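Local coordinates for protein orotate phosphoribosyltransferase (Aeropyrum pernix, PDB 2YZK) that probably catalyses the magnesium-dependent transfer of a ribosyl phosphate group from 5-phosphoribose 1-diphosphate to orotate, forming orotidine monophosphate in pyrimidine biosynthesis, at residues 43-46 / 47-50; 64-67 / 68-72; 98-101 / 102-106; 120-123 / 124-128; 164-167 / 168-172. One frame throughout, in Å; residues are numbered along the deposited sequence.

Contact 1: 43-46 / 47-50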
loop_
_atom_site.group_PDB
_atom_site.type_symbol
_atom_site.label_atom_id
_atom_site.label_comp_id
_atom_site.label_asym_id
_atom_site.label_seq_id
_atom_site.Cartn_x
_atom_site.Cartn_y
_atom_site.Cartn_z
ATOM N N VAL A 43 -12.416 -10.172 6.286
ATOM C CA VAL A 43 -13.843 -10.023 6.027
ATOM C C VAL A 43 -14.007 -8.972 4.932
ATOM O O VAL A 43 -14.778 -9.147 3.986
ATOM C CB VAL A 43 -14.603 -9.559 7.300
ATOM C CG1 VAL A 43 -16.048 -9.230 6.962
ATOM C CG2 VAL A 43 -14.551 -10.648 8.356
ATOM N N ALA A 44 -13.251 -7.887 5.059
ATOM C CA ALA A 44 -13.300 -6.789 4.099
ATOM C C ALA A 44 -12.875 -7.246 2.713
ATOM O O ALA A 44 -13.516 -6.908 1.721
ATOM C CB ALA A 44 -12.395 -5.646 4.564
ATOM N N LEU A 45 -11.792 -8.012 2.648
ATOM C CA LEU A 45 -11.297 -8.497 1.370
ATOM C C LEU A 45 -12.310 -9.408 0.695
ATOM O O LEU A 45 -12.523 -9.316 -0.515
ATOM C CB LEU A 45 -9.973 -9.243 1.553
ATOM C CG LEU A 45 -8.742 -8.374 1.816
ATOM C CD1 LEU A 45 -7.547 -9.273 2.065
ATOM C CD2 LEU A 45 -8.478 -7.455 0.624
ATOM N N ASP A 46 -12.936 -10.286 1.471
ATOM C CA ASP A 46 -13.916 -11.193 0.896
ATOM C C ASP A 46 -15.103 -10.428 0.328
ATOM O O ASP A 46 -15.631 -10.783 -0.727
ATOM C CB ASP A 46 -14.393 -12.209 1.938
ATOM C CG ASP A 46 -13.293 -13.167 2.356
ATOM O OD1 ASP A 46 -12.455 -13.520 1.497
ATOM O OD2 ASP A 46 -13.269 -13.578 3.534
ATOM N N LEU A 47 -15.522 -9.377 1.025
ATOM C CA LEU A 47 -16.645 -8.572 0.557
ATOM C C LEU A 47 -16.261 -7.794 -0.703
ATOM O O LEU A 47 -17.079 -7.619 -1.602
ATOM C CB LEU A 47 -17.108 -7.616 1.663
ATOM C CG LEU A 47 -17.804 -8.281 2.859
ATOM C CD1 LEU A 47 -18.076 -7.244 3.935
ATOM C CD2 LEU A 47 -19.103 -8.940 2.400
ATOM N N LEU A 48 -15.017 -7.328 -0.767
ATOM C CA LEU A 48 -14.542 -6.595 -1.939
ATOM C C LEU A 48 -14.505 -7.519 -3.160
ATOM O O LEU A 48 -14.865 -7.120 -4.268
ATOM C CB LEU A 48 -13.142 -6.016 -1.686
ATOM C CG LEU A 48 -13.102 -4.763 -0.803
ATOM C CD1 LEU A 48 -11.704 -4.547 -0.275
ATOM C CD2 LEU A 48 -13.565 -3.555 -1.605
ATOM N N LEU A 49 -14.066 -8.755 -2.951
ATOM C CA LEU A 49 -13.987 -9.718 -4.043
ATOM C C LEU A 49 -15.392 -10.008 -4.537
ATOM O O LEU A 49 -15.639 -10.095 -5.738
ATOM C CB LEU A 49 -13.305 -11.006 -3.564
ATOM C CG LEU A 49 -11.792 -10.850 -3.370
ATOM C CD1 LEU A 49 -11.211 -12.019 -2.597
ATOM C CD2 LEU A 49 -11.139 -10.720 -4.747
ATOM N N GLU A 50 -16.316 -10.133 -3.593
ATOM C CA GLU A 50 -17.712 -10.402 -3.906
ATOM C C GLU A 50 -18.356 -9.294 -4.743
ATOM O O GLU A 50 -18.956 -9.569 -5.781
ATOM C CB GLU A 50 -18.493 -10.591 -2.607
ATOM C CG GLU A 50 -19.986 -10.762 -2.777
ATOM C CD GLU A 50 -20.670 -11.061 -1.458
ATOM O OE1 GLU A 50 -20.400 -12.134 -0.881
ATOM O OE2 GLU A 50 -21.469 -10.218 -0.994
#
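Val43 and Leu47, one helical turn apart, run alongside each other in the same direction. Val43 CG1 reaches Leu47 CD1 at 4.1 Å. This is the closest side-chain pair within this piece of helix 38-58, and it is partly exposed. A second apolar pair is looser, with Leu45 CD2 and Leu48 CD1 4.4 Å apart. The backbone makes four successive i to i+4 bonds, from Leu47 N to Val43 O through to Glu50 N to Asp46 O. The buried side is formed by Ala44, Leu45 and Leu48, which pack against other elements. Ala44 and Leu45 lie on helix 70-80, and Leu45 also meets Leu78 of the second subunit. Leu48 packs on Leu142 and Val163. In Leu48 the CG lies beside the backbone N (chi1 -77°), which brings CG to 3.3 Å from Ala44 O. The other side is polar and open to solvent. Asp46 and Glu50 are exposed there. Asp46 OD1 has a long, weak ion pair with Arg79. Within this stretch the cohesion is therefore mainly backbone hydrogen bonding. The buried leucines turn to helix 70-80, Leu142 and Val163, as expected of an amphipathic helix.

Contact 2: 64-67 / 68-72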
loop_
_atom_site.group_PDB
_atom_site.type_symbol
_atom_site.label_atom_id
_atom_site.label_comp_id
_atom_site.label_asym_id
_atom_site.label_seq_id
_atom_site.Cartn_x
_atom_site.Cartn_y
_atom_site.Cartn_z
ATOM N N GLY A 64 -4.516 0.475 -7.282
ATOM C CA GLY A 64 -4.901 1.131 -6.044
ATOM C C GLY A 64 -4.744 2.639 -6.109
ATOM O O GLY A 64 -3.870 3.142 -6.807
ATOM N N VAL A 65 -5.615 3.365 -5.414
ATOM C CA VAL A 65 -5.522 4.823 -5.353
ATOM C C VAL A 65 -4.637 5.051 -4.122
ATOM O O VAL A 65 -5.070 4.848 -2.986
ATOM C CB VAL A 65 -6.905 5.487 -5.147
ATOM C CG1 VAL A 65 -6.751 7.001 -5.066
ATOM C CG2 VAL A 65 -7.834 5.111 -6.290
ATOM N N ALA A 66 -3.324 5.182 -4.405
ATOM C CA ALA A 66 -2.555 5.567 -3.217
ATOM C C ALA A 66 -2.996 6.712 -2.338
ATOM O O ALA A 66 -3.146 7.855 -2.772
ATOM C CB ALA A 66 -1.119 5.787 -3.591
ATOM N N THR A 67 -3.118 6.389 -1.029
ATOM C CA THR A 67 -2.386 5.534 -0.124
ATOM C C THR A 67 -3.308 4.512 0.518
ATOM O O THR A 67 -2.960 3.347 0.588
ATOM C CB THR A 67 -1.637 6.327 0.964
ATOM O OG1 THR A 67 -0.845 7.360 0.360
ATOM C CG2 THR A 67 -0.710 5.401 1.705
ATOM N N GLY A 68 -4.343 5.245 0.937
ATOM C CA GLY A 68 -5.614 4.709 1.396
ATOM C C GLY A 68 -6.032 3.388 0.774
ATOM O O GLY A 68 -6.258 2.400 1.477
ATOM N N GLY A 69 -6.129 3.357 -0.548
ATOM C CA GLY A 69 -6.549 2.133 -1.205
ATOM C C GLY A 69 -5.426 1.181 -1.570
ATOM O O GLY A 69 -5.686 0.078 -2.050
ATOM N N LEU A 70 -4.184 1.582 -1.322
ATOM C CA LEU A 70 -3.047 0.745 -1.691
ATOM C C LEU A 70 -2.951 -0.616 -0.995
ATOM O O LEU A 70 -2.756 -1.630 -1.657
ATOM C CB LEU A 70 -1.737 1.527 -1.522
ATOM C CG LEU A 70 -0.481 0.898 -2.132
ATOM C CD1 LEU A 70 -0.748 0.407 -3.550
ATOM C CD2 LEU A 70 0.642 1.919 -2.116
ATOM N N PRO A 71 -3.090 -0.667 0.340
ATOM C CA PRO A 71 -2.997 -1.986 0.978
ATOM C C PRO A 71 -4.082 -2.922 0.464
ATOM O O PRO A 71 -3.842 -4.113 0.236
ATOM C CB PRO A 71 -3.179 -1.668 2.457
ATOM C CG PRO A 71 -2.619 -0.276 2.571
ATOM C CD PRO A 71 -3.192 0.397 1.352
ATOM N N TRP A 72 -5.281 -2.376 0.278
ATOM C CA TRP A 72 -6.402 -3.161 -0.211
ATOM C C TRP A 72 -6.150 -3.693 -1.615
ATOM O O TRP A 72 -6.399 -4.866 -1.890
ATOM C CB TRP A 72 -7.678 -2.323 -0.186
ATOM C CG TRP A 72 -8.003 -1.850 1.184
ATOM C CD1 TRP A 72 -7.868 -0.582 1.665
ATOM C CD2 TRP A 72 -8.447 -2.654 2.285
ATOM N NE1 TRP A 72 -8.197 -0.542 3.000
ATOM C CE2 TRP A 72 -8.553 -1.801 3.406
ATOM C CE3 TRP A 72 -8.761 -4.012 2.433
ATOM C CZ2 TRP A 72 -8.962 -2.260 4.664
ATOM C CZ3 TRP A 72 -9.169 -4.474 3.689
ATOM C CH2 TRP A 72 -9.263 -3.594 4.786
#
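Gly69 N donates a backbone hydrogen bond to Val65 O at 3.0 Å, nearly along the C=O axis. With a second bond it ties the loop between strand 61-65 and helix 70-80. That second bond, from Leu70 N to Thr67 O at 2.9 Å, closes a type I beta turn from Thr67 to Leu70. Here the donor sits above the carbonyl plane, 62° out of it. The peptide bond before Thr67 is cis. Close carbon-oxygen contacts surround Thr67 O: Leu70 CB lies 3.0 Å from it, and Pro71 CD lies 3.1 Å from the same oxygen. The apolar contact is slight, with Ala66 CB 4.5 Å from Leu70 CD2. Backbone crowding is marked at Gly64, where a side-chain carbon would come very near Gly69 O and Leu70 CA. Outside the turn, Ala66 and Leu70 pack on Tyr86, and Ala66 also meets Arg88, a residue predicted to bind 5-phosphoribose 1-diphosphate. Thr67, Leu70 and Pro71 pack against the second subunit. The turn begins a beta-alpha-beta unit, consistent with the diphosphate-binding loop of type I phosphoribosyltransferases, where a non-proline cis peptide is known. Chemically, the turn rests on main-chain bonds and small residues, with Thr67 O hemmed in by Leu70 and Pro71.

Contact 3: 98-101 / 102-106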
loop_
_atom_site.group_PDB
_atom_site.type_symbol
_atom_site.label_atom_id
_atom_site.label_comp_id
_atom_site.label_asym_id
_atom_site.label_seq_id
_atom_site.Cartn_x
_atom_site.Cartn_y
_atom_site.Cartn_z
ATOM N N SER A 98 2.869 12.265 -13.948
ATOM C CA SER A 98 2.159 11.139 -13.352
ATOM C C SER A 98 2.526 9.818 -14.003
ATOM O O SER A 98 2.995 9.772 -15.141
ATOM C CB SER A 98 0.649 11.354 -13.450
ATOM O OG SER A 98 0.247 12.465 -12.666
ATOM N N GLN A 99 2.318 8.733 -13.272
ATOM C CA GLN A 99 2.625 7.421 -13.805
ATOM C C GLN A 99 1.871 6.363 -13.030
ATOM O O GLN A 99 1.438 6.597 -11.906
ATOM C CB GLN A 99 4.125 7.150 -13.705
ATOM C CG GLN A 99 4.640 7.134 -12.281
ATOM C CD GLN A 99 6.119 6.809 -12.202
ATOM O OE1 GLN A 99 6.564 5.769 -12.692
ATOM N NE2 GLN A 99 6.888 7.695 -11.580
ATOM N N VAL A 100 1.695 5.206 -13.655
ATOM C CA VAL A 100 1.026 4.092 -13.002
ATOM C C VAL A 100 2.168 3.264 -12.415
ATOM O O VAL A 100 2.810 2.472 -13.109
ATOM C CB VAL A 100 0.210 3.261 -14.010
ATOM C CG1 VAL A 100 -0.523 2.126 -13.295
ATOM C CG2 VAL A 100 -0.786 4.164 -14.721
ATOM N N GLU A 101 2.436 3.485 -11.133
ATOM C CA GLU A 101 3.511 2.785 -10.448
ATOM C C GLU A 101 3.260 1.285 -10.478
ATOM O O GLU A 101 2.137 0.829 -10.293
ATOM C CB GLU A 101 3.639 3.316 -9.017
ATOM C CG GLU A 101 4.046 4.795 -8.999
ATOM C CD GLU A 101 4.155 5.394 -7.612
ATOM O OE1 GLU A 101 5.062 4.994 -6.849
ATOM O OE2 GLU A 101 3.334 6.280 -7.287
ATOM N N GLY A 102 4.318 0.525 -10.736
ATOM C CA GLY A 102 4.188 -0.917 -10.827
ATOM C C GLY A 102 4.249 -1.337 -12.290
ATOM O O GLY A 102 4.673 -2.445 -12.616
ATOM N N ASP A 103 3.819 -0.431 -13.166
ATOM C CA ASP A 103 3.819 -0.658 -14.610
ATOM C C ASP A 103 3.222 -1.999 -15.054
ATOM O O ASP A 103 3.857 -2.782 -15.763
ATOM C CB ASP A 103 5.246 -0.507 -15.155
ATOM C CG ASP A 103 5.306 -0.591 -16.670
ATOM O OD1 ASP A 103 4.454 0.036 -17.336
ATOM O OD2 ASP A 103 6.213 -1.276 -17.193
ATOM N N PRO A 104 1.990 -2.291 -14.626
ATOM C CA PRO A 104 1.396 -3.561 -15.049
ATOM C C PRO A 104 1.123 -3.494 -16.555
ATOM O O PRO A 104 1.031 -2.411 -17.122
ATOM C CB PRO A 104 0.116 -3.631 -14.214
ATOM C CG PRO A 104 -0.244 -2.180 -14.019
ATOM C CD PRO A 104 1.096 -1.562 -13.709
ATOM N N PRO A 105 1.009 -4.651 -17.223
ATOM C CA PRO A 105 0.747 -4.666 -18.669
ATOM C C PRO A 105 -0.538 -3.922 -19.049
ATOM O O PRO A 105 -1.514 -3.929 -18.296
ATOM C CB PRO A 105 0.660 -6.155 -18.983
ATOM C CG PRO A 105 1.630 -6.749 -17.998
ATOM C CD PRO A 105 1.276 -6.012 -16.725
ATOM N N LYS A 106 -0.518 -3.273 -20.212
ATOM C CA LYS A 106 -1.679 -2.541 -20.711
ATOM C C LYS A 106 -2.854 -3.496 -20.833
ATOM O O LYS A 106 -2.697 -4.634 -21.284
ATOM C CB LYS A 106 -1.379 -1.935 -22.086
ATOM C CG LYS A 106 -0.766 -0.547 -22.054
ATOM C CD LYS A 106 0.433 -0.473 -21.133
ATOM C CE LYS A 106 1.032 0.922 -21.142
ATOM N NZ LYS A 106 2.094 1.060 -20.121
#
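Val100 to Asp103 form a type II beta turn, closed by a hydrogen bond from Asp103 N to Val100 O at 3.1 Å. The bond is fairly straight at the hydrogen, 152°, with the donor tilted 28° from the carbonyl plane. Gly102 takes the third position with a positive phi, 105°. A side-chain carbon there would clash with the carbonyl O of Glu101, so any side chain here would be pressed into that oxygen. Across the turn, Val100 and Pro104, the residue after it, cross at about a right angle. Val100 CG1 lies anti to its own backbone N and meets Pro104 CD at 4.0 Å. Both side chains also pack on Ile63 of strand 61-65. The acidic side chains work outward instead. Glu101 is buried, and its two carboxylate oxygens have separate partners: OE2 forms a salt bridge with Arg88 and OE1 one with Arg32 of the second subunit. Asp103 OD2 pairs with Arg33 of the second subunit. Lys106 NZ gives Asp103 OD1 a further but long salt bridge, 3.8 Å. Glu101 probably helps to position Arg88, a residue predicted to bind 5-phosphoribose 1-diphosphate. The turn thus belongs to the loop between strands 84-87 and 108-113, which meets the partner subunit beside a site predicted to be shared across the dimer, as in other orotate phosphoribosyltransferases.

Contact 4: 120-123 / 124-128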
loop_
_atom_site.group_PDB
_atom_site.type_symbol
_atom_site.label_atom_id
_atom_site.label_comp_id
_atom_site.label_asym_id
_atom_site.label_seq_id
_atom_site.Cartn_x
_atom_site.Cartn_y
_atom_site.Cartn_z
ATOM N N THR A 120 -13.405 12.691 -6.769
ATOM C CA THR A 120 -12.326 13.334 -7.517
ATOM C C THR A 120 -10.974 12.623 -7.431
ATOM O O THR A 120 -10.214 12.622 -8.401
ATOM C CB THR A 120 -12.145 14.818 -7.088
ATOM O OG1 THR A 120 -12.055 14.905 -5.662
ATOM C CG2 THR A 120 -13.320 15.656 -7.568
ATOM N N SER A 121 -10.664 12.024 -6.285
ATOM C CA SER A 121 -9.393 11.325 -6.143
ATOM C C SER A 121 -9.382 10.114 -7.071
ATOM O O SER A 121 -8.360 9.781 -7.671
ATOM C CB SER A 121 -9.174 10.878 -4.691
ATOM O OG SER A 121 -10.199 10.000 -4.258
ATOM N N ILE A 122 -10.532 9.458 -7.190
ATOM C CA ILE A 122 -10.651 8.297 -8.058
ATOM C C ILE A 122 -10.614 8.763 -9.511
ATOM O O ILE A 122 -9.960 8.148 -10.350
ATOM C CB ILE A 122 -11.966 7.538 -7.772
ATOM C CG1 ILE A 122 -11.939 7.016 -6.329
ATOM C CG2 ILE A 122 -12.140 6.387 -8.761
ATOM C CD1 ILE A 122 -13.243 6.467 -5.764
ATOM N N ALA A 123 -11.308 9.864 -9.790
ATOM C CA ALA A 123 -11.356 10.427 -11.137
ATOM C C ALA A 123 -9.953 10.725 -11.661
ATOM O O ALA A 123 -9.644 10.455 -12.827
ATOM C CB ALA A 123 -12.199 11.704 -11.140
ATOM N N LYS A 124 -9.109 11.288 -10.798
ATOM C CA LYS A 124 -7.736 11.614 -11.176
ATOM C C LYS A 124 -6.963 10.350 -11.546
ATOM O O LYS A 124 -6.206 10.338 -12.519
ATOM C CB LYS A 124 -7.020 12.348 -10.032
ATOM C CG LYS A 124 -7.529 13.764 -9.790
ATOM C CD LYS A 124 -6.676 14.508 -8.763
ATOM C CE LYS A 124 -7.049 15.984 -8.702
ATOM N NZ LYS A 124 -6.088 16.800 -7.890
ATOM N N SER A 125 -7.161 9.280 -10.784
ATOM C CA SER A 125 -6.469 8.027 -11.066
ATOM C C SER A 125 -6.931 7.466 -12.406
ATOM O O SER A 125 -6.131 6.909 -13.166
ATOM C CB SER A 125 -6.734 7.011 -9.950
ATOM O OG SER A 125 -6.278 7.515 -8.708
ATOM N N ILE A 126 -8.224 7.614 -12.693
ATOM C CA ILE A 126 -8.784 7.131 -13.950
ATOM C C ILE A 126 -8.157 7.877 -15.126
ATOM O O ILE A 126 -7.824 7.276 -16.149
ATOM C CB ILE A 126 -10.313 7.337 -14.005
ATOM C CG1 ILE A 126 -10.989 6.588 -12.854
ATOM C CG2 ILE A 126 -10.850 6.851 -15.345
ATOM C CD1 ILE A 126 -11.024 5.068 -13.008
ATOM N N GLU A 127 -7.996 9.189 -14.986
ATOM C CA GLU A 127 -7.402 9.973 -16.063
ATOM C C GLU A 127 -5.964 9.538 -16.344
ATOM O O GLU A 127 -5.557 9.431 -17.502
ATOM C CB GLU A 127 -7.471 11.468 -15.738
ATOM C CG GLU A 127 -8.902 11.998 -15.689
ATOM C CD GLU A 127 -8.981 13.500 -15.485
ATOM O OE1 GLU A 127 -8.384 14.002 -14.506
ATOM O OE2 GLU A 127 -9.648 14.180 -16.298
ATOM N N VAL A 128 -5.199 9.272 -15.289
ATOM C CA VAL A 128 -3.818 8.828 -15.451
ATOM C C VAL A 128 -3.791 7.468 -16.151
ATOM O O VAL A 128 -3.006 7.244 -17.069
ATOM C CB VAL A 128 -3.111 8.722 -14.081
ATOM C CG1 VAL A 128 -1.724 8.125 -14.245
ATOM C CG2 VAL A 128 -3.011 10.101 -13.456
#
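Ser125 OG lies beside its own backbone N (chi1 -60°), which turns the hydroxyl back along the helix to Ser121 O. The same kind of first torsion in Ile126 (chi1 -60°) brings CG1 to 3.1 Å from Ile122 O, one turn earlier. The hydroxyl OG of Ser125 donates to Ser121 O at 3.2 Å, with a C=O...donor angle of 151°. Ser125 N also donates to that oxygen, but weakly, at 3.4 Å. Ser121 O is thus held by two donors of one residue. Replacing Ser125 with an alanine would probably cost Ser121 O its hydroxyl donor and leave it, from this residue, just the weak amide bond. On the buried face Ile122 CG2 and Ile126 CG1 are 4.3 Å apart. Both isoleucines pack on Val111, and Ile122 also meets Leu153. This apolar face seats the helix on the parallel sheet. Lys124, by contrast, leads its extended chain away to solvent, after CG passes 3.2 Å from Thr120 O. Thr120 OG1 bonds Thr118 OG1, just before the helix. Thr120 and Ser121 belong to the predicted phosphoribosyl diphosphate loop. The N-H groups that point out of the N-terminal end, with the helix dipole, would probably give a partial positive potential there, consistent with binding a phosphate group.

Contact 5: 164-167 / 168-172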
loop_
_atom_site.group_PDB
_atom_site.type_symbol
_atom_site.label_atom_id
_atom_site.label_comp_id
_atom_site.label_asym_id
_atom_site.label_seq_id
_atom_site.Cartn_x
_atom_site.Cartn_y
_atom_site.Cartn_z
ATOM N N ALA A 164 -20.386 -1.133 1.060
ATOM C CA ALA A 164 -21.455 -0.527 1.845
ATOM C C ALA A 164 -21.459 0.992 1.738
ATOM O O ALA A 164 -20.473 1.607 1.320
ATOM C CB ALA A 164 -21.327 -0.940 3.310
ATOM N N THR A 165 -22.582 1.595 2.101
ATOM C CA THR A 165 -22.689 3.041 2.083
ATOM C C THR A 165 -22.646 3.491 3.529
ATOM O O THR A 165 -22.982 2.727 4.436
ATOM C CB THR A 165 -24.012 3.528 1.463
ATOM O OG1 THR A 165 -25.110 3.087 2.270
ATOM C CG2 THR A 165 -24.165 2.992 0.038
ATOM N N LEU A 166 -22.213 4.726 3.741
ATOM C CA LEU A 166 -22.135 5.290 5.079
ATOM C C LEU A 166 -23.516 5.299 5.718
ATOM O O LEU A 166 -23.670 4.961 6.893
ATOM C CB LEU A 166 -21.578 6.715 5.004
ATOM C CG LEU A 166 -21.559 7.512 6.310
ATOM C CD1 LEU A 166 -20.709 6.788 7.344
ATOM C CD2 LEU A 166 -21.015 8.909 6.040
ATOM N N LYS A 167 -24.528 5.676 4.941
ATOM C CA LYS A 167 -25.890 5.722 5.457
ATOM C C LYS A 167 -26.313 4.367 6.019
ATOM O O LYS A 167 -26.872 4.290 7.111
ATOM C CB LYS A 167 -26.869 6.156 4.358
ATOM C CG LYS A 167 -28.313 6.275 4.836
ATOM C CD LYS A 167 -29.247 6.767 3.728
ATOM C CE LYS A 167 -29.300 5.784 2.561
ATOM N NZ LYS A 167 -29.709 4.414 2.996
ATOM N N THR A 168 -26.044 3.299 5.275
ATOM C CA THR A 168 -26.409 1.962 5.724
ATOM C C THR A 168 -25.647 1.559 6.983
ATOM O O THR A 168 -26.216 0.954 7.888
ATOM C CB THR A 168 -26.160 0.918 4.614
ATOM O OG1 THR A 168 -27.043 1.184 3.514
ATOM C CG2 THR A 168 -26.416 -0.493 5.133
ATOM N N ILE A 169 -24.365 1.900 7.048
ATOM C CA ILE A 169 -23.565 1.563 8.222
ATOM C C ILE A 169 -24.061 2.291 9.470
ATOM O O ILE A 169 -24.160 1.691 10.536
ATOM C CB ILE A 169 -22.073 1.906 8.008
ATOM C CG1 ILE A 169 -21.478 0.984 6.943
ATOM C CG2 ILE A 169 -21.299 1.768 9.318
ATOM C CD1 ILE A 169 -20.137 1.440 6.372
ATOM N N LEU A 170 -24.377 3.575 9.340
ATOM C CA LEU A 170 -24.843 4.336 10.495
ATOM C C LEU A 170 -26.201 3.837 10.981
ATOM O O LEU A 170 -26.457 3.790 12.184
ATOM C CB LEU A 170 -24.904 5.832 10.171
ATOM C CG LEU A 170 -23.551 6.495 9.879
ATOM C CD1 LEU A 170 -23.742 7.995 9.697
ATOM C CD2 LEU A 170 -22.573 6.226 11.023
ATOM N N GLU A 171 -27.067 3.463 10.045
ATOM C CA GLU A 171 -28.385 2.947 10.397
ATOM C C GLU A 171 -28.241 1.641 11.178
ATOM O O GLU A 171 -28.876 1.450 12.218
ATOM C CB GLU A 171 -29.215 2.708 9.133
ATOM C CG GLU A 171 -30.334 1.693 9.319
ATOM C CD GLU A 171 -31.127 1.448 8.048
ATOM O OE1 GLU A 171 -32.032 2.254 7.743
ATOM O OE2 GLU A 171 -30.837 0.449 7.350
ATOM N N LYS A 172 -27.398 0.743 10.675
ATOM C CA LYS A 172 -27.171 -0.544 11.328
ATOM C C LYS A 172 -26.633 -0.392 12.744
ATOM O O LYS A 172 -26.947 -1.196 13.626
ATOM C CB LYS A 172 -26.195 -1.396 10.509
ATOM C CG LYS A 172 -26.858 -2.436 9.623
ATOM C CD LYS A 172 -27.653 -1.806 8.496
ATOM C CE LYS A 172 -28.434 -2.865 7.728
ATOM N NZ LYS A 172 -27.554 -3.970 7.252
#
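Strand 164-165 runs straight into helix 166-172, whose first turn is closed by Ile169 N donating to Thr165 O at 3.1 Å. Thr165 is the N-cap. Its OG1 takes the crowded position between backbone N and carbonyl carbon (chi1 64°), and from there accepts two bonds. Thr168 N comes in to Thr165 OG1 at 3.2 Å, nearly straight (159°), and Thr168 OG1 donates to the same oxygen at 3.0 Å. The two threonine side chains cross obliquely. A valine in place of Thr165 would probably leave Thr168 N without its capping acceptor and set the Thr168 hydroxyl free to turn. Two apolar contacts accompany the cap. Leu166 CD1 meets Leu170 CG at 3.8 Å, and Ala164 CB meets Ile169 CD1 at 4.1 Å. Thr165 N is buried by this contact with no partner in the model. Leu166 touches Arg145, a residue predicted to bind orotate, and the helix start therefore lies beside the predicted orotate site. Leu170 packs on Trp175. Backbone bonds from Ala164 to Leu142 and Asp144 hold strand 164-165 at the edge of a small parallel sheet, while Ile169 packs on Leu6 of helix 2-9.

In the fold
From the N terminus the five contacts follow in series; none nests in or crosses another. Contact 1 is a run of helix 38-58. Contact 2 closes the turn from strand 61-65 into helix 70-80, and its Trp72 packs on Ala44, Leu45 and Leu48 of contact 1. Contact 3 closes a turn in the loop before strand 108-113. Contact 4, at the start of helix 120-131, touches both contact 2, through Val65 and Ser125, and contact 3, through Val128. Contact 5 joins strand 164-165 to helix 166-172, about 34 Å between centres from contact 3. Contacts 1, 2 and 3 all reach the second subunit, contact 1 through Leu45 alone.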